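Polyketide synthase/nonribosomal peptide synthetase hybrid RzxB (Pseudomonas fluorescens, PDB 5IL6) probably removes water from beta-hydroxyacyl intermediates through its dehydratase domain during assembly of the rhizoxin polyketide chain. Local coordinates at residues E136-F144 with A266-I277; N197-L206 with L239-L247. All coordinates share one frame; numbering follows the deposited sequence.

How the contacts relate
Contact 1 lays the loop 136-144, between strands 124-135 and 150-152, on the hairpin formed by strands 261-268 and 274-284; this loop probably links the two hot-dog units. Contact 2 joins the lead-in to helix 204-212 with segment 239-247 and is nested, along the chain, inside the loop closed by contact 1. Their centres lie about 13 Å apart, and they touch: Cys275 O is 2.9 Å from Leu240 N, and Cys275 CB packs 3.5 Å from Cys243 SG. Strands 246-254 and 261-268 run antiparallel as neighbours. Contact 2 includes the first turn of helix 204-212, whose counterpart in related dehydratases carries the catalytic aspartate; contact 1 is more peripheral, its centre about 17 Å from the chain centre against about 11 Å.

Contact 1: residues E136-F144 with A266-I277; sequences EVQAAWLDF and ALFDDQGQCCAI
Phe268 holds its CG anti to the carbonyl carbon (chi1 -53°), which sets the ring under Leu142 CB, and Leu142 holds its CG anti to the backbone N (chi1 -173°), which carries CD1 out to Phe268 CE1 at 4.0 Å. Leu142 CB makes the CH-pi contact, 4.2 Å from the centroid of the Phe268 ring and only 9° off its normal. The ring's rim is used as well: Ala140 O sits near its plane, 3.4 Å from Phe268 CE2. With an alanine in place of Phe268, Leu142 would probably lose the surface beneath its CB and the Ala140 carbonyl its aromatic neighbour, leaving this part of the loop freer to move.

Ala140 CB presses into a small apolar patch, 3.9 Å from Ile277 CD1 and 4.0 Å from Ala266 CB, with Cys274 SG alongside. Ala140 N is buried here with no hydrogen-bonding partner in the model. No direct hydrogen bond crosses the contact; a water accepts from Leu142 N at 2.6 Å and donates to Gly272 O at 2.7 Å. Asp269 OD1 steadies the hairpin end by accepting from Gln273 N at 2.6 Å, from above the carboxylate plane. Asp269 to Gly272 form a type I turn with a G1 bulge, Gly272 adopting a positive phi, and further along Cys275 and Ala276 make a classic beta bulge opposite Leu267. Such a loop, packed along a strand hairpin, fits the double hot-dog fold of polyketide synthase dehydratases.

Contact 2: residues N197-L206 with L239-L247; sequences NSGFALHPAL and LLADCPASL
Two direct hydrogen bonds join the segments, both at the backbone of Cys243, and Asn197 supplies one of them. Asn197 ND2 donates to Cys243 O at 3.0 Å, lying in the carbonyl plane while the acceptor lies within 5° of the amide plane; CG anti to the backbone N (chi1 -156°) carries the amide to that carbonyl. In the other bond Cys243 N donates almost straight to Ala201 O at 2.8 Å, so this one residue is tied through both its N-H and its C=O. A water extends the polar network, donating to Asn197 OD1 at 2.6 Å and to Cys243 O, and accepting from His203 N.

His203 is the N-cap of helix 204-212, its ND1 accepting from Ala205 N at 3.0 Å. The His-Pro-Ala-Leu that runs from the N-cap into the helix resembles the start of the motif that carries the catalytic aspartate in related hot-dog dehydratases.

Apolar contacts flank these bonds. Leu202 CD1 touches Cys243 SG at 3.8 Å, and Ala201 CB meets Leu239 CD2 at 4.0 Å. Leu206 CD1 reaches from the first helical turn to Leu247 CD1, 3.9 Å away on strand 246-254.

Contact 1: residues E136-F144 with A266-I277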
loop_
_atom_site.group_PDB
_atom_site.type_symbol
_atom_site.label_atom_id
_atom_site.label_comp_id
_atom_site.label_asym_id
_atom_site.label_seq_id
_atom_site.Cartn_x
_atom_site.Cartn_y
_atom_site.Cartn_z
ATOM N N GLU A 136 -19.770 7.494 3.312
ATOM C CA GLU A 136 -19.590 8.004 4.664
ATOM C C GLU A 136 -19.015 6.876 5.512
ATOM O O GLU A 136 -19.583 5.780 5.551
ATOM C CB GLU A 136 -20.926 8.472 5.250
ATOM C CG GLU A 136 -21.734 9.431 4.391
ATOM C CD GLU A 136 -23.161 9.587 4.896
ATOM O OE1 GLU A 136 -24.035 8.795 4.473
ATOM O OE2 GLU A 136 -23.407 10.482 5.735
ATOM N N VAL A 137 -17.892 7.124 6.189
ATOM C CA VAL A 137 -17.257 6.071 6.972
ATOM C C VAL A 137 -16.938 6.557 8.379
ATOM O O VAL A 137 -16.754 7.749 8.639
ATOM C CB VAL A 137 -15.992 5.518 6.279
ATOM C CG1 VAL A 137 -15.387 4.379 7.098
ATOM C CG2 VAL A 137 -16.342 5.031 4.881
ATOM N N GLN A 138 -16.886 5.587 9.289
ATOM C CA GLN A 138 -16.667 5.798 10.710
ATOM C C GLN A 138 -15.235 5.444 11.093
ATOM O O GLN A 138 -14.678 4.453 10.609
ATOM C CB GLN A 138 -17.663 4.960 11.502
ATOM C CG GLN A 138 -18.176 5.628 12.748
ATOM C CD GLN A 138 -19.309 4.848 13.373
ATOM O OE1 GLN A 138 -20.476 5.223 13.256
ATOM N NE2 GLN A 138 -18.974 3.748 14.034
ATOM N N ALA A 139 -14.646 6.266 11.954
ATOM C CA ALA A 139 -13.265 6.083 12.379
ATOM C C ALA A 139 -13.058 4.809 13.187
ATOM O O ALA A 139 -13.922 4.394 13.963
ATOM C CB ALA A 139 -12.819 7.263 13.240
ATOM N N ALA A 140 -11.898 4.190 12.990
ATOM C CA ALA A 140 -11.392 3.225 13.947
ATOM C C ALA A 140 -10.832 4.001 15.132
ATOM O O ALA A 140 -10.505 5.185 15.025
ATOM C CB ALA A 140 -10.299 2.345 13.334
ATOM N N TRP A 141 -10.744 3.341 16.279
ATOM C CA TRP A 141 -10.306 3.998 17.501
ATOM C C TRP A 141 -8.977 3.413 17.925
ATOM O O TRP A 141 -8.808 2.188 17.937
ATOM C CB TRP A 141 -11.336 3.849 18.617
ATOM C CG TRP A 141 -12.650 4.383 18.217
ATOM C CD1 TRP A 141 -12.935 5.666 17.857
ATOM C CD2 TRP A 141 -13.874 3.654 18.120
ATOM N NE1 TRP A 141 -14.266 5.783 17.543
ATOM C CE2 TRP A 141 -14.865 4.560 17.697
ATOM C CE3 TRP A 141 -14.230 2.322 18.352
ATOM C CZ2 TRP A 141 -16.190 4.178 17.502
ATOM C CZ3 TRP A 141 -15.543 1.944 18.159
ATOM C CH2 TRP A 141 -16.509 2.869 17.738
ATOM N N LEU A 142 -8.025 4.283 18.233
ATOM C CA LEU A 142 -6.754 3.791 18.724
ATOM C C LEU A 142 -7.065 3.098 20.041
ATOM O O LEU A 142 -7.445 3.745 21.022
ATOM C CB LEU A 142 -5.761 4.944 18.867
ATOM C CG LEU A 142 -4.306 4.637 19.216
ATOM C CD1 LEU A 142 -3.760 3.536 18.319
ATOM C CD2 LEU A 142 -3.471 5.899 19.047
ATOM N N ASP A 143 -6.870 1.783 20.074
ATOM C CA ASP A 143 -7.302 0.933 21.177
ATOM C C ASP A 143 -6.133 0.341 21.937
ATOM O O ASP A 143 -6.343 -0.537 22.783
ATOM C CB ASP A 143 -8.141 -0.231 20.645
ATOM C CG ASP A 143 -9.632 0.016 20.717
ATOM O OD1 ASP A 143 -10.070 1.157 20.462
ATOM O OD2 ASP A 143 -10.369 -0.951 21.018
ATOM N N PHE A 144 -4.920 0.834 21.714
ATOM C CA PHE A 144 -3.737 0.096 22.127
ATOM C C PHE A 144 -3.312 0.513 23.533
ATOM O O PHE A 144 -3.101 1.700 23.813
ATOM C CB PHE A 144 -2.612 0.323 21.122
ATOM C CG PHE A 144 -1.483 -0.637 21.288
ATOM C CD1 PHE A 144 -1.618 -1.925 20.819
ATOM C CD2 PHE A 144 -0.326 -0.279 21.937
ATOM C CE1 PHE A 144 -0.606 -2.834 20.970
ATOM C CE2 PHE A 144 0.699 -1.181 22.097
ATOM C CZ PHE A 144 0.560 -2.466 21.614
ATOM N N ALA A 266 -4.907 0.137 11.019
ATOM C CA ALA A 266 -5.511 1.460 11.068
ATOM C C ALA A 266 -4.399 2.477 11.253
ATOM O O ALA A 266 -3.523 2.295 12.104
ATOM C CB ALA A 266 -6.538 1.570 12.201
ATOM N N LEU A 267 -4.435 3.540 10.456
ATOM C CA LEU A 267 -3.411 4.571 10.471
ATOM C C LEU A 267 -3.966 5.805 11.162
ATOM O O LEU A 267 -5.057 6.277 10.818
ATOM C CB LEU A 267 -2.957 4.911 9.049
ATOM C CG LEU A 267 -2.107 3.851 8.336
ATOM C CD1 LEU A 267 -2.896 2.576 8.057
ATOM C CD2 LEU A 267 -1.530 4.405 7.044
ATOM N N PHE A 268 -3.216 6.324 12.131
ATOM C CA PHE A 268 -3.639 7.474 12.911
ATOM C C PHE A 268 -2.552 8.536 12.877
ATOM O O PHE A 268 -1.363 8.226 12.766
ATOM C CB PHE A 268 -3.927 7.096 14.376
ATOM C CG PHE A 268 -4.880 5.945 14.536
ATOM C CD1 PHE A 268 -4.422 4.639 14.482
ATOM C CD2 PHE A 268 -6.230 6.168 14.755
ATOM C CE1 PHE A 268 -5.292 3.575 14.634
ATOM C CE2 PHE A 268 -7.105 5.108 14.908
ATOM C CZ PHE A 268 -6.635 3.812 14.848
ATOM N N ASP A 269 -2.968 9.793 12.991
ATOM C CA ASP A 269 -2.004 10.868 13.145
ATOM C C ASP A 269 -1.458 10.866 14.572
ATOM O O ASP A 269 -1.902 10.105 15.435
ATOM C CB ASP A 269 -2.638 12.216 12.791
ATOM C CG ASP A 269 -3.738 12.629 13.755
ATOM O OD1 ASP A 269 -3.959 11.936 14.771
ATOM O OD2 ASP A 269 -4.395 13.657 13.487
ATOM N N ASP A 270 -0.472 11.730 14.820
ATOM C CA ASP A 270 0.155 11.761 16.135
ATOM C C ASP A 270 -0.835 12.124 17.235
ATOM O O ASP A 270 -0.538 11.908 18.414
ATOM C CB ASP A 270 1.317 12.754 16.144
ATOM C CG ASP A 270 2.549 12.222 15.433
ATOM O OD1 ASP A 270 2.561 11.031 15.058
ATOM O OD2 ASP A 270 3.514 12.995 15.257
ATOM N N GLN A 271 -1.996 12.674 16.879
ATOM C CA GLN A 271 -3.020 13.010 17.859
ATOM C C GLN A 271 -4.031 11.893 18.076
ATOM O O GLN A 271 -4.887 12.025 18.956
ATOM C CB GLN A 271 -3.779 14.271 17.430
ATOM C CG GLN A 271 -3.042 15.583 17.661
ATOM C CD GLN A 271 -1.801 15.723 16.804
ATOM O OE1 GLN A 271 -1.803 15.364 15.626
ATOM N NE2 GLN A 271 -0.739 16.265 17.386
ATOM N N GLY A 272 -3.957 10.808 17.310
ATOM C CA GLY A 272 -4.889 9.707 17.454
ATOM C C GLY A 272 -6.084 9.740 16.526
ATOM O O GLY A 272 -6.994 8.916 16.688
ATOM N N GLN A 273 -6.122 10.665 15.569
ATOM C CA GLN A 273 -7.196 10.709 14.585
ATOM C C GLN A 273 -6.984 9.626 13.538
ATOM O O GLN A 273 -5.890 9.500 12.983
ATOM C CB GLN A 273 -7.241 12.071 13.892
ATOM C CG GLN A 273 -7.284 13.269 14.820
ATOM C CD GLN A 273 -8.696 13.667 15.200
ATOM O OE1 GLN A 273 -9.640 13.471 14.435
ATOM N NE2 GLN A 273 -8.846 14.236 16.390
ATOM N N CYS A 274 -8.033 8.864 13.247
ATOM C CA CYS A 274 -7.933 7.851 12.207
ATOM C C CYS A 274 -7.931 8.503 10.830
ATOM O O CYS A 274 -8.844 9.260 10.487
ATOM C CB CYS A 274 -9.084 6.855 12.307
ATOM S SG CYS A 274 -8.893 5.496 11.140
ATOM N N CYS A 275 -6.901 8.205 10.039
ATOM C CA CYS A 275 -6.783 8.727 8.685
ATOM C C CYS A 275 -7.002 7.678 7.608
ATOM O O CYS A 275 -7.441 8.025 6.510
ATOM C CB CYS A 275 -5.402 9.364 8.482
ATOM S SG CYS A 275 -5.113 10.818 9.513
ATOM N N ALA A 276 -6.719 6.409 7.891
ATOM C CA ALA A 276 -6.919 5.357 6.904
ATOM C C ALA A 276 -7.084 4.024 7.616
ATOM O O ALA A 276 -6.563 3.822 8.717
ATOM C CB ALA A 276 -5.752 5.290 5.914
ATOM N N ILE A 277 -7.803 3.113 6.963
ATOM C CA ILE A 277 -8.099 1.793 7.506
ATOM C C ILE A 277 -7.847 0.759 6.419
ATOM O O ILE A 277 -8.268 0.942 5.271
ATOM C CB ILE A 277 -9.553 1.692 8.009
ATOM C CG1 ILE A 277 -9.791 2.672 9.158
ATOM C CG2 ILE A 277 -9.871 0.263 8.450
ATOM C CD1 ILE A 277 -11.247 2.808 9.549
HETATM O O HOH W 1 -8.258 6.900 18.036
#

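Contact 2: residues N197-L206 with L239-L247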
loop_
_atom_site.group_PDB
_atom_site.type_symbol
_atom_site.label_atom_id
_atom_site.label_comp_id
_atom_site.label_asym_id
_atom_site.label_seq_id
_atom_site.Cartn_x
_atom_site.Cartn_y
_atom_site.Cartn_z
ATOM N N ASN A 197 5.979 14.670 1.490
ATOM C CA ASN A 197 4.562 14.347 1.597
ATOM C C ASN A 197 3.710 15.261 0.727
ATOM O O ASN A 197 2.522 14.981 0.536
ATOM C CB ASN A 197 4.107 14.458 3.056
ATOM C CG ASN A 197 2.883 13.611 3.358
ATOM O OD1 ASN A 197 2.703 12.531 2.793
ATOM N ND2 ASN A 197 2.032 14.100 4.254
ATOM N N SER A 198 4.296 16.331 0.190
ATOM C CA SER A 198 3.562 17.260 -0.658
ATOM C C SER A 198 2.999 16.547 -1.880
ATOM O O SER A 198 3.719 15.835 -2.587
ATOM C CB SER A 198 4.486 18.400 -1.095
ATOM O OG SER A 198 3.782 19.377 -1.840
ATOM N N GLY A 199 1.706 16.739 -2.127
ATOM C CA GLY A 199 1.047 16.151 -3.273
ATOM C C GLY A 199 0.441 14.786 -3.035
ATOM O O GLY A 199 -0.218 14.256 -3.939
ATOM N N PHE A 200 0.636 14.203 -1.856
ATOM C CA PHE A 200 0.113 12.885 -1.522
ATOM C C PHE A 200 -0.961 13.019 -0.453
ATOM O O PHE A 200 -0.732 13.650 0.586
ATOM C CB PHE A 200 1.223 11.963 -1.008
ATOM C CG PHE A 200 2.163 11.476 -2.071
ATOM C CD1 PHE A 200 1.787 10.463 -2.937
ATOM C CD2 PHE A 200 3.435 12.012 -2.186
ATOM C CE1 PHE A 200 2.657 10.004 -3.906
ATOM C CE2 PHE A 200 4.308 11.556 -3.155
ATOM C CZ PHE A 200 3.919 10.551 -4.014
ATOM N N ALA A 201 -2.133 12.433 -0.706
ATOM C CA ALA A 201 -3.088 12.230 0.375
ATOM C C ALA A 201 -2.580 11.163 1.333
ATOM O O ALA A 201 -2.747 11.277 2.554
ATOM C CB ALA A 201 -4.455 11.844 -0.188
ATOM N N LEU A 202 -1.955 10.122 0.790
ATOM C CA LEU A 202 -1.285 9.097 1.579
ATOM C C LEU A 202 -0.017 8.702 0.841
ATOM O O LEU A 202 -0.086 8.169 -0.272
ATOM C CB LEU A 202 -2.192 7.884 1.794
ATOM C CG LEU A 202 -1.544 6.664 2.447
ATOM C CD1 LEU A 202 -0.758 7.047 3.698
ATOM C CD2 LEU A 202 -2.604 5.628 2.771
ATOM N N HIS A 203 1.136 8.963 1.450
ATOM C CA HIS A 203 2.404 8.709 0.780
ATOM C C HIS A 203 2.647 7.202 0.685
ATOM O O HIS A 203 2.435 6.481 1.663
ATOM C CB HIS A 203 3.548 9.379 1.543
ATOM C CG HIS A 203 4.828 9.448 0.768
ATOM N ND1 HIS A 203 5.672 8.368 0.628
ATOM C CD2 HIS A 203 5.412 10.470 0.096
ATOM C CE1 HIS A 203 6.717 8.717 -0.102
ATOM N NE2 HIS A 203 6.584 9.988 -0.436
ATOM N N PRO A 204 3.096 6.697 -0.469
ATOM C CA PRO A 204 3.267 5.238 -0.613
ATOM C C PRO A 204 4.282 4.639 0.347
ATOM O O PRO A 204 4.130 3.479 0.747
ATOM C CB PRO A 204 3.712 5.078 -2.074
ATOM C CG PRO A 204 4.303 6.402 -2.436
ATOM C CD PRO A 204 3.473 7.413 -1.695
ATOM N N ALA A 205 5.325 5.383 0.716
ATOM C CA ALA A 205 6.315 4.853 1.649
ATOM C C ALA A 205 5.717 4.665 3.038
ATOM O O ALA A 205 6.068 3.715 3.747
ATOM C CB ALA A 205 7.529 5.779 1.712
ATOM N N LEU A 206 4.818 5.561 3.447
ATOM C CA LEU A 206 4.154 5.399 4.736
ATOM C C LEU A 206 3.163 4.246 4.696
ATOM O O LEU A 206 3.051 3.483 5.661
ATOM C CB LEU A 206 3.451 6.696 5.137
ATOM C CG LEU A 206 4.349 7.897 5.453
ATOM C CD1 LEU A 206 3.508 9.124 5.772
ATOM C CD2 LEU A 206 5.297 7.592 6.606
ATOM N N LEU A 239 -9.806 5.574 2.863
ATOM C CA LEU A 239 -9.058 6.810 3.053
ATOM C C LEU A 239 -10.010 7.859 3.620
ATOM O O LEU A 239 -10.859 8.394 2.899
ATOM C CB LEU A 239 -8.435 7.273 1.739
ATOM C CG LEU A 239 -7.574 8.535 1.802
ATOM C CD1 LEU A 239 -6.351 8.319 2.686
ATOM C CD2 LEU A 239 -7.154 8.955 0.402
ATOM N N LEU A 240 -9.869 8.144 4.913
ATOM C CA LEU A 240 -10.741 9.076 5.621
ATOM C C LEU A 240 -10.282 10.523 5.519
ATOM O O LEU A 240 -11.117 11.430 5.440
ATOM C CB LEU A 240 -10.845 8.664 7.089
ATOM C CG LEU A 240 -11.724 7.434 7.286
ATOM C CD1 LEU A 240 -11.330 6.624 8.502
ATOM C CD2 LEU A 240 -13.152 7.932 7.424
ATOM N N ALA A 241 -8.976 10.761 5.531
ATOM C CA ALA A 241 -8.458 12.119 5.545
ATOM C C ALA A 241 -7.011 12.083 5.087
ATOM O O ALA A 241 -6.383 11.023 5.025
ATOM C CB ALA A 241 -8.578 12.744 6.939
ATOM N N ASP A 242 -6.489 13.261 4.756
ATOM C CA ASP A 242 -5.085 13.369 4.391
ATOM C C ASP A 242 -4.210 12.895 5.543
ATOM O O ASP A 242 -4.472 13.199 6.710
ATOM C CB ASP A 242 -4.743 14.811 4.017
ATOM C CG ASP A 242 -5.456 15.271 2.761
ATOM O OD1 ASP A 242 -5.893 14.406 1.973
ATOM O OD2 ASP A 242 -5.578 16.498 2.562
ATOM N N CYS A 243 -3.169 12.147 5.208
ATOM C CA CYS A 243 -2.292 11.568 6.215
ATOM C C CYS A 243 -1.046 12.422 6.385
ATOM O O CYS A 243 -0.392 12.743 5.385
ATOM C CB CYS A 243 -1.897 10.148 5.822
ATOM S SG CYS A 243 -3.304 9.023 5.653
ATOM N N PRO A 244 -0.677 12.822 7.613
ATOM C CA PRO A 244 0.554 13.608 7.784
ATOM C C PRO A 244 1.804 12.791 7.499
ATOM O O PRO A 244 1.721 11.602 7.172
ATOM C CB PRO A 244 0.505 14.054 9.252
ATOM C CG PRO A 244 -0.818 13.636 9.781
ATOM C CD PRO A 244 -1.371 12.593 8.890
ATOM N N ALA A 245 2.973 13.422 7.624
ATOM C CA ALA A 245 4.237 12.742 7.367
ATOM C C ALA A 245 4.659 11.819 8.502
ATOM O O ALA A 245 5.622 11.065 8.334
ATOM C CB ALA A 245 5.339 13.772 7.108
ATOM N N SER A 246 3.977 11.867 9.646
ATOM C CA SER A 246 4.244 10.983 10.773
ATOM C C SER A 246 2.938 10.329 11.196
ATOM O O SER A 246 1.904 10.997 11.280
ATOM C CB SER A 246 4.861 11.750 11.950
ATOM O OG SER A 246 5.085 10.894 13.058
ATOM N N LEU A 247 2.985 9.023 11.460
ATOM C CA LEU A 247 1.769 8.255 11.685
ATOM C C LEU A 247 1.977 7.219 12.778
ATOM O O LEU A 247 3.093 6.748 13.013
ATOM C CB LEU A 247 1.321 7.540 10.405
ATOM C CG LEU A 247 0.877 8.426 9.244
ATOM C CD1 LEU A 247 0.714 7.599 7.981
ATOM C CD2 LEU A 247 -0.415 9.139 9.582
HETATM O O HOH W 2 1.034 10.690 3.676
HETATM O O HOH W 3 -1.237 14.206 3.180
#